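Local coordinates for putative periplasmic protein ydgH (Salmonella enterica subsp. enterica serovar Typhimurium, PDB 4EVU) that is of unknown function but is probably a periplasmic or secreted effector protein, represented here by its C-terminal DUF1471 (YdgH/BhsA/McbA-like) domain, at residues M17-Y29 / Q58-K72. Residues are numbered along the deposited sequence; the frame is centred on the assembly and turned at random.
Sequences MVPFDSVKFTGNY and QERGNNITISADLYK. With SO4 (sulfate ion), chain E.
F25 and I66 face each other as a hydrogen-bonded pair near the middle of two antiparallel strands, 21-28 and 63-71, in the small alpha/beta fold of the YdgH/BhsA/McbA-like domain. Strand 21-28 is an outer strand of the chain's sheet; strand 63-71 lies between it and strand 50-57. V23, F25, I64, I66, A68 and L70 share one face, where helix 32-45 packs on F25, I64, I66 and L70. There V23 and L70 cross at about a right angle, CG1 of V23 lying 4.0 Å from CD1 of L70. S22, K24, T26, T65, S67 and D69 occupy the other face. On it the hydroxyls OG1 of T26 and OG1 of T65 hydrogen-bond at 2.7 Å; both sit beside their own backbone N (chi1 -62° and -64°), which leaves the CG2 methyl of T65 to meet CE of K24 at 3.6 Å. At one end, the P19 ring lies alongside Y71, its CB over one face of the aromatic ring, 4.0 Å from the centroid. M17, a selenomethionine, approaches obliquely, SE 5.2 Å from the Y71 ring centroid, a Met-aromatic contact, while a water joins M17 O to Y71 OH. At the opposite end of the strand pair, Y29 N donates almost straight to N62 O (3.2 Å) of the loop before strand 63-71, and the amide of Q58 lies over one face of the Y29 ring, its OE1 and NE2 hydrogen-bonded to Q56 NE2 and I53 O of the second subunit. K72, bent at chi2 and chi4, brings CE over the centre of the F20 ring and NZ to 4.3 Å from the same centroid, a cation-pi contact 8° off the normal.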
HETATM    1  N   MSE B  17      10.239 -16.402   8.946  1.00 16.76           N
HETATM    2  CA  MSE B  17      11.584 -15.851   8.745  1.00 17.22           C
HETATM    3  C   MSE B  17      11.980 -14.901   9.855  1.00 16.60           C
HETATM    4  O   MSE B  17      11.114 -14.347  10.540  1.00 17.32           O
HETATM    5  CB  MSE B  17      11.629 -15.120   7.406  1.00 17.39           C
HETATM    6  CG  MSE B  17      11.258 -16.060   6.246  1.00 18.57           C
HETATM    7 SE   MSE B  17      11.083 -15.309   4.493  0.71 22.18          SE
HETATM    8  CE  MSE B  17      12.881 -14.630   4.386  1.00 24.42           C
ATOM      9  N   VAL B  18      13.268 -14.593   9.926  1.00 16.79           N
ATOM     10  CA  VAL B  18      13.807 -13.756  10.977  1.00 16.18           C
ATOM     11  C   VAL B  18      14.454 -12.523  10.329  1.00 14.10           C
ATOM     12  O   VAL B  18      15.441 -12.643   9.606  1.00 15.94           O
ATOM     13  CB  VAL B  18      14.823 -14.500  11.846  1.00 17.01           C
ATOM     14  CG1 VAL B  18      15.309 -13.599  12.925  1.00 16.93           C
ATOM     15  CG2 VAL B  18      14.244 -15.795  12.407  1.00 18.55           C
ATOM     16  N   PRO B  19      13.921 -11.291  10.586  1.00 13.48           N
ATOM     17  CA  PRO B  19      14.475 -10.107   9.965  1.00 13.12           C
ATOM     18  C   PRO B  19      15.765  -9.692  10.639  1.00 13.19           C
ATOM     19  O   PRO B  19      15.990 -10.018  11.799  1.00 15.43           O
ATOM     20  CB  PRO B  19      13.366  -9.070  10.132  1.00 13.02           C
ATOM     21  CG  PRO B  19      12.665  -9.493  11.366  1.00 14.08           C
ATOM     22  CD  PRO B  19      12.722 -10.992  11.367  1.00 13.08           C
ATOM     23  N   PHE B  20      16.557  -8.913   9.930  1.00 12.55           N
ATOM     24  CA  PHE B  20      17.817  -8.397  10.451  1.00 12.02           C
ATOM     25  C   PHE B  20      17.842  -6.912  10.751  1.00 12.20           C
ATOM     26  O   PHE B  20      18.773  -6.421  11.388  1.00 13.70           O
ATOM     27  CB  PHE B  20      19.000  -8.746   9.509  1.00 13.49           C
ATOM     28  CG  PHE B  20      19.009  -7.953   8.217  1.00 14.04           C
ATOM     29  CD1 PHE B  20      19.746  -6.784   8.110  1.00 14.99           C
ATOM     30  CD2 PHE B  20      18.299  -8.369   7.115  1.00 14.88           C
ATOM     31  CE1 PHE B  20      19.769  -6.039   6.909  1.00 15.59           C
ATOM     32  CE2 PHE B  20      18.311  -7.622   5.936  1.00 14.05           C
ATOM     33  CZ  PHE B  20      19.028  -6.473   5.838  1.00 14.28           C
ATOM     34  N   ASP B  21      16.832  -6.214  10.284  1.00 12.84           N
ATOM     35  CA  ASP B  21      16.758  -4.759  10.416  1.00 12.85           C
ATOM     36  C   ASP B  21      15.351  -4.329   9.973  1.00 13.30           C
ATOM     37  O   ASP B  21      14.560  -5.170   9.565  1.00 12.98           O
ATOM     38  CB  ASP B  21      17.820  -4.055   9.549  1.00 13.18           C
ATOM     39  CG  ASP B  21      18.188  -2.638  10.039  1.00 15.55           C
ATOM     40  OD1 ASP B  21      17.558  -2.096  10.954  1.00 15.52           O
ATOM     41  OD2 ASP B  21      19.190  -2.098   9.526  1.00 23.29           O
ATOM     42  N   SER B  22      15.056  -3.038  10.062  0.56 13.64           N
ATOM     43  CA  SER B  22      13.846  -2.511   9.465  0.56 13.19           C
ATOM     44  C   SER B  22      14.111  -1.120   8.890  0.56 13.91           C
ATOM     45  O   SER B  22      15.153  -0.531   9.130  0.56 14.98           O
ATOM     46  CB  SER B  22      12.690  -2.506  10.487  0.56 13.82           C
ATOM     47  OG  SER B  22      13.017  -1.714  11.600  0.56 13.58           O
ATOM     48  N   VAL B  23      13.170  -0.646   8.085  1.00 14.88           N
ATOM     49  CA  VAL B  23      13.194   0.720   7.574  1.00 14.32           C
ATOM     50  C   VAL B  23      11.881   1.370   8.070  1.00 14.26           C
ATOM     51  O   VAL B  23      10.834   0.726   8.154  1.00 15.23           O
ATOM     52  CB  VAL B  23      13.243   0.804   6.036  1.00 16.38           C
ATOM     53  CG1 VAL B  23      14.492   0.222   5.510  1.00 18.38           C
ATOM     54  CG2 VAL B  23      12.107   0.125   5.422  1.00 18.42           C
ATOM     55  N   LYS B  24      11.982   2.651   8.411  1.00 14.43           N
ATOM     56  CA  LYS B  24      10.834   3.420   8.896  1.00 14.59           C
ATOM     57  C   LYS B  24      11.013   4.840   8.432  1.00 14.56           C
ATOM     58  O   LYS B  24      12.018   5.457   8.691  1.00 15.26           O
ATOM     59  CB  LYS B  24      10.782   3.343  10.410  1.00 16.13           C
ATOM     60  CG  LYS B  24       9.466   3.776  10.980  1.00 17.30           C
ATOM     61  CD  LYS B  24       9.476   5.248  11.359  1.00 17.39           C
ATOM     62  CE  LYS B  24       8.060   5.709  11.731  1.00 17.63           C
ATOM     63  NZ  LYS B  24       8.091   7.145  12.150  1.00 18.61           N
ATOM     64  N   PHE B  25      10.021   5.355   7.730  1.00 13.57           N
ATOM     65  CA  PHE B  25      10.129   6.666   7.134  1.00 14.92           C
ATOM     66  C   PHE B  25       8.758   7.225   6.775  1.00 14.59           C
ATOM     67  O   PHE B  25       7.775   6.509   6.768  1.00 13.58           O
ATOM     68  CB  PHE B  25      11.000   6.616   5.873  1.00 16.26           C
ATOM     69  CG  PHE B  25      10.411   5.816   4.740  1.00 17.44           C
ATOM     70  CD1 PHE B  25       9.779   6.442   3.669  1.00 19.80           C
ATOM     71  CD2 PHE B  25      10.486   4.441   4.756  1.00 18.60           C
ATOM     72  CE1 PHE B  25       9.232   5.704   2.643  1.00 20.67           C
ATOM     73  CE2 PHE B  25       9.927   3.682   3.755  1.00 19.42           C
ATOM     74  CZ  PHE B  25       9.320   4.298   2.675  1.00 19.38           C
ATOM     75  N   THR B  26       8.742   8.523   6.475  1.00 16.09           N
ATOM     76  CA  THR B  26       7.549   9.222   6.003  1.00 16.66           C
ATOM     77  C   THR B  26       7.868   9.864   4.677  1.00 17.48           C
ATOM     78  O   THR B  26       8.951  10.429   4.523  1.00 18.12           O
ATOM     79  CB  THR B  26       7.177  10.313   6.992  1.00 17.56           C
ATOM     80  OG1 THR B  26       6.878   9.733   8.261  1.00 19.20           O
ATOM     81  CG2 THR B  26       5.997  11.091   6.538  1.00 18.37           C
ATOM     82  N   GLY B  27       6.949   9.741   3.718  1.00 17.09           N
ATOM     83  CA  GLY B  27       7.077  10.437   2.449  1.00 19.09           C
ATOM     84  C   GLY B  27       5.794  10.488   1.664  1.00 17.92           C
ATOM     85  O   GLY B  27       4.766  10.073   2.136  1.00 18.34           O
ATOM     86  N   ASN B  28       5.883  10.977   0.447  0.54 18.98           N
ATOM     87  CA  ASN B  28       4.733  11.065  -0.426  0.54 19.12           C
ATOM     88  C   ASN B  28       4.231   9.684  -0.862  0.54 18.72           C
ATOM     89  O   ASN B  28       5.018   8.830  -1.301  0.54 19.71           O
ATOM     90  CB  ASN B  28       5.097  11.893  -1.641  0.54 19.63           C
ATOM     91  CG  ASN B  28       5.534  13.296  -1.267  0.54 22.10           C
ATOM     92  OD1 ASN B  28       6.559  13.790  -1.731  0.54 28.92           O
ATOM     93  ND2 ASN B  28       4.755  13.937  -0.405  0.54 23.41           N
ATOM     94  N   TYR B  29       2.934   9.462  -0.729  1.00 18.55           N
ATOM     95  CA  TYR B  29       2.329   8.169  -0.996  1.00 16.41           C
ATOM     96  C   TYR B  29       2.349   7.856  -2.500  1.00 17.09           C
ATOM     97  O   TYR B  29       2.965   6.880  -2.951  1.00 16.81           O
ATOM     98  CB  TYR B  29       0.913   8.117  -0.388  1.00 15.92           C
ATOM     99  CG  TYR B  29       0.119   6.920  -0.841  1.00 13.39           C
ATOM    100  CD1 TYR B  29       0.565   5.606  -0.604  1.00 14.25           C
ATOM    101  CD2 TYR B  29      -1.079   7.078  -1.530  1.00 13.34           C
ATOM    102  CE1 TYR B  29      -0.133   4.528  -1.055  1.00 13.38           C
ATOM    103  CE2 TYR B  29      -1.802   6.010  -1.977  1.00 14.58           C
ATOM    104  CZ  TYR B  29      -1.331   4.720  -1.740  1.00 12.09           C
ATOM    105  OH  TYR B  29      -2.066   3.672  -2.179  1.00 13.33           O
ATOM    106  N   GLN B  58      -1.671   6.453   6.724  1.00 12.31           N
ATOM    107  CA  GLN B  58      -1.925   7.497   5.718  1.00 12.71           C
ATOM    108  C   GLN B  58      -3.228   8.188   6.154  1.00 13.89           C
ATOM    109  O   GLN B  58      -4.326   7.700   5.909  1.00 15.65           O
ATOM    110  CB  GLN B  58      -2.073   6.902   4.310  1.00 14.06           C
ATOM    111  CG  GLN B  58      -2.465   7.927   3.239  1.00 14.40           C
ATOM    112  CD  GLN B  58      -3.037   7.330   1.939  1.00 17.43           C
ATOM    113  OE1 GLN B  58      -3.382   6.157   1.890  1.00 21.20           O
ATOM    114  NE2 GLN B  58      -3.166   8.177   0.882  1.00 18.03           N
ATOM    115  N   GLU B  59      -3.112   9.306   6.817  1.00 16.52           N
ATOM    116  CA  GLU B  59      -4.282   9.832   7.551  1.00 18.25           C
ATOM    117  C   GLU B  59      -4.779  11.124   6.973  1.00 21.09           C
ATOM    118  O   GLU B  59      -5.901  11.566   7.257  1.00 20.70           O
ATOM    119  CB  GLU B  59      -3.960   9.898   9.058  1.00 18.88           C
ATOM    120  CG  GLU B  59      -3.678   8.537   9.594  1.00 23.79           C
ATOM    121  CD  GLU B  59      -3.190   8.499  11.002  1.00 30.28           C
ATOM    122  OE1 GLU B  59      -2.000   8.729  11.174  1.00 30.47           O
ATOM    123  OE2 GLU B  59      -3.995   8.226  11.928  1.00 36.43           O
ATOM    124  N   ARG B  60      -3.968  11.749   6.141  1.00 24.45           N
ATOM    125  CA  ARG B  60      -4.403  13.001   5.557  1.00 28.99           C
ATOM    126  C   ARG B  60      -4.186  13.030   4.044  1.00 33.56           C
ATOM    127  O   ARG B  60      -4.047  14.095   3.476  1.00 33.51           O
ATOM    128  CB  ARG B  60      -3.708  14.134   6.296  1.00 29.60           C
ATOM    129  CG  ARG B  60      -4.170  14.284   7.737  1.00 31.42           C
ATOM    130  CD  ARG B  60      -3.848  15.650   8.345  1.00 35.45           C
ATOM    131  NE  ARG B  60      -2.415  15.854   8.537  1.00 38.83           N
ATOM    132  CZ  ARG B  60      -1.863  16.695   9.416  1.00 40.29           C
ATOM    133  NH1 ARG B  60      -2.608  17.439  10.227  1.00 39.27           N
ATOM    134  NH2 ARG B  60      -0.537  16.787   9.493  1.00 42.51           N
ATOM    135  N   GLY B  61      -4.193  11.845   3.412  1.00 37.20           N
ATOM    136  CA  GLY B  61      -4.199  11.694   1.932  1.00 39.91           C
ATOM    137  C   GLY B  61      -3.112  12.419   1.132  1.00 41.28           C
ATOM    138  O   GLY B  61      -3.327  12.781  -0.042  1.00 42.57           O
ATOM    139  N   ASN B  62      -1.964  12.645   1.762  1.00 41.61           N
ATOM    140  CA  ASN B  62      -0.770  13.189   1.104  1.00 40.83           C
ATOM    141  C   ASN B  62       0.477  12.323   1.396  1.00 36.74           C
ATOM    142  O   ASN B  62       1.106  11.757   0.497  1.00 35.68           O
ATOM    143  CB  ASN B  62      -0.497  14.608   1.613  1.00 42.03           C
ATOM    144  CG  ASN B  62      -1.686  15.540   1.438  1.00 45.67           C
ATOM    145  OD1 ASN B  62      -1.945  16.046   0.332  1.00 50.57           O
ATOM    146  ND2 ASN B  62      -2.402  15.794   2.535  1.00 47.88           N
ATOM    147  N   ASN B  63       0.860  12.286   2.666  1.00 31.05           N
ATOM    148  CA  ASN B  63       2.033  11.538   3.089  1.00 27.20           C
ATOM    149  C   ASN B  63       1.577  10.234   3.723  1.00 22.69           C
ATOM    150  O   ASN B  63       0.436  10.063   4.172  1.00 22.59           O
ATOM    151  CB  ASN B  63       2.927  12.325   4.069  1.00 27.80           C
ATOM    152  CG  ASN B  63       3.641  13.518   3.410  1.00 30.60           C
ATOM    153  OD1 ASN B  63       4.195  13.408   2.314  1.00 31.92           O
ATOM    154  ND2 ASN B  63       3.626  14.666   4.088  1.00 34.40           N
ATOM    155  N   ILE B  64       2.505   9.296   3.727  1.00 16.83           N
ATOM    156  CA  ILE B  64       2.325   7.991   4.370  1.00 14.58           C
ATOM    157  C   ILE B  64       3.571   7.734   5.233  1.00 14.14           C
ATOM    158  O   ILE B  64       4.660   8.108   4.846  1.00 14.43           O
ATOM    159  CB  ILE B  64       2.084   6.865   3.302  1.00 14.42           C
ATOM    160  CG1 ILE B  64       1.747   5.568   3.977  1.00 14.49           C
ATOM    161  CG2 ILE B  64       3.242   6.733   2.312  1.00 15.22           C
ATOM    162  CD1 ILE B  64       1.242   4.454   3.070  1.00 15.82           C
ATOM    163  N   THR B  65       3.371   7.186   6.421  1.00 13.32           N
ATOM    164  CA  THR B  65       4.446   6.714   7.291  1.00 12.56           C
ATOM    165  C   THR B  65       4.394   5.211   7.268  1.00 11.84           C
ATOM    166  O   THR B  65       3.344   4.619   7.388  1.00 11.06           O
ATOM    167  CB  THR B  65       4.256   7.284   8.715  1.00 13.80           C
ATOM    168  OG1 THR B  65       4.386   8.701   8.664  1.00 16.25           O
ATOM    169  CG2 THR B  65       5.290   6.734   9.664  1.00 14.03           C
ATOM    170  N   ILE B  66       5.544   4.597   7.020  1.00 12.88           N
ATOM    171  CA  ILE B  66       5.632   3.172   6.822  1.00 14.48           C
ATOM    172  C   ILE B  66       6.789   2.613   7.562  1.00 14.33           C
ATOM    173  O   ILE B  66       7.856   3.241   7.608  1.00 15.53           O
ATOM    174  CB  ILE B  66       5.986   2.880   5.338  1.00 18.44           C
ATOM    175  CG1 ILE B  66       4.764   2.964   4.479  1.00 21.51           C
ATOM    176  CG2 ILE B  66       6.625   1.473   5.145  1.00 20.41           C
ATOM    177  CD1 ILE B  66       4.266   1.570   4.007  1.00 26.79           C
ATOM    178  N   SER B  67       6.600   1.379   8.041  1.00 14.02           N
ATOM    179  CA  SER B  67       7.743   0.603   8.469  1.00 14.61           C
ATOM    180  C   SER B  67       7.666  -0.800   7.878  1.00 13.78           C
ATOM    181  O   SER B  67       6.597  -1.323   7.626  1.00 14.00           O
ATOM    182  CB  SER B  67       7.810   0.524   9.957  1.00 16.14           C
ATOM    183  OG  SER B  67       6.749  -0.177  10.489  1.00 17.89           O
ATOM    184  N   ALA B  68       8.844  -1.386   7.691  1.00 13.41           N
ATOM    185  CA  ALA B  68       9.005  -2.716   7.121  1.00 12.96           C
ATOM    186  C   ALA B  68      10.186  -3.439   7.720  1.00 12.62           C
ATOM    187  O   ALA B  68      11.271  -2.881   7.879  1.00 14.27           O
ATOM    188  CB  ALA B  68       9.195  -2.645   5.600  1.00 13.60           C
ATOM    189  N   ASP B  69       9.960  -4.693   8.043  1.00 11.10           N
ATOM    190  CA  ASP B  69      11.041  -5.595   8.446  1.00 12.13           C
ATOM    191  C   ASP B  69      11.815  -6.004   7.169  1.00 11.04           C
ATOM    192  O   ASP B  69      11.209  -6.177   6.096  1.00 11.54           O
ATOM    193  CB  ASP B  69      10.467  -6.837   9.080  1.00 11.56           C
ATOM    194  CG  ASP B  69      10.052  -6.688  10.520  1.00 11.62           C
ATOM    195  OD1 ASP B  69      10.555  -5.788  11.221  1.00 14.83           O
ATOM    196  OD2 ASP B  69       9.243  -7.568  10.970  1.00 13.28           O
ATOM    197  N   LEU B  70      13.140  -6.135   7.317  1.00 11.04           N
ATOM    198  CA  LEU B  70      14.050  -6.531   6.259  1.00 11.71           C
ATOM    199  C   LEU B  70      14.608  -7.928   6.480  1.00 12.05           C
ATOM    200  O   LEU B  70      14.960  -8.274   7.585  1.00 13.29           O
ATOM    201  CB  LEU B  70      15.188  -5.556   6.171  1.00 12.70           C
ATOM    202  CG  LEU B  70      14.866  -4.088   5.902  1.00 13.79           C
ATOM    203  CD1 LEU B  70      16.193  -3.350   5.676  1.00 15.20           C
ATOM    204  CD2 LEU B  70      13.885  -3.893   4.772  1.00 15.37           C
ATOM    205  N   TYR B  71      14.781  -8.670   5.382  1.00 12.89           N
ATOM    206  CA  TYR B  71      15.263 -10.048   5.409  1.00 13.80           C
ATOM    207  C   TYR B  71      16.341 -10.273   4.347  1.00 15.09           C
ATOM    208  O   TYR B  71      16.268  -9.751   3.204  1.00 16.00           O
ATOM    209  CB  TYR B  71      14.131 -11.049   5.160  1.00 14.21           C
ATOM    210  CG  TYR B  71      12.961 -10.911   6.051  1.00 14.66           C
ATOM    211  CD1 TYR B  71      12.776 -11.749   7.147  1.00 13.04           C
ATOM    212  CD2 TYR B  71      11.985  -9.916   5.803  1.00 14.20           C
ATOM    213  CE1 TYR B  71      11.658 -11.596   7.979  1.00 14.84           C
ATOM    214  CE2 TYR B  71      10.930  -9.757   6.632  1.00 15.16           C
ATOM    215  CZ  TYR B  71      10.738 -10.603   7.695  1.00 13.37           C
ATOM    216  OH  TYR B  71       9.651 -10.430   8.540  1.00 17.39           O
ATOM    217  N   LYS B  72      17.309 -11.106   4.730  1.00 17.70           N
ATOM    218  CA  LYS B  72      18.289 -11.622   3.791  1.00 19.96           C
ATOM    219  C   LYS B  72      17.701 -12.755   2.946  1.00 21.98           C
ATOM    220  O   LYS B  72      16.719 -13.413   3.339  1.00 24.35           O
ATOM    221  CB  LYS B  72      19.550 -12.106   4.527  1.00 20.07           C
ATOM    222  CG  LYS B  72      20.238 -11.028   5.363  1.00 20.25           C
ATOM    223  CD  LYS B  72      20.980 -10.007   4.520  1.00 23.01           C
ATOM    224  CE  LYS B  72      21.600  -8.891   5.334  1.00 23.95           C
ATOM    225  NZ  LYS B  72      22.712  -9.317   6.171  1.00 29.53           N
ATOM    226  OXT LYS B  72      18.181 -13.020   1.822  1.00 25.56           O
TER
HETATM  227  S   SO4 E 402       0.316  14.951   6.339  0.60 37.02           S
HETATM  228  O1  SO4 E 402      -0.120  13.875   7.229  0.60 38.60           O
HETATM  229  O2  SO4 E 402       0.695  14.361   5.049  0.60 38.65           O
HETATM  230  O3  SO4 E 402      -0.773  15.901   6.133  0.60 39.04           O
HETATM  231  O4  SO4 E 402       1.478  15.664   6.900  0.60 39.02           O
HETATM  232  O   HOH W   1       9.297 -12.032  10.711  1.00 20.77           O
HETATM  233  O   HOH W   2      17.149 -11.937   7.570  1.00 20.05           O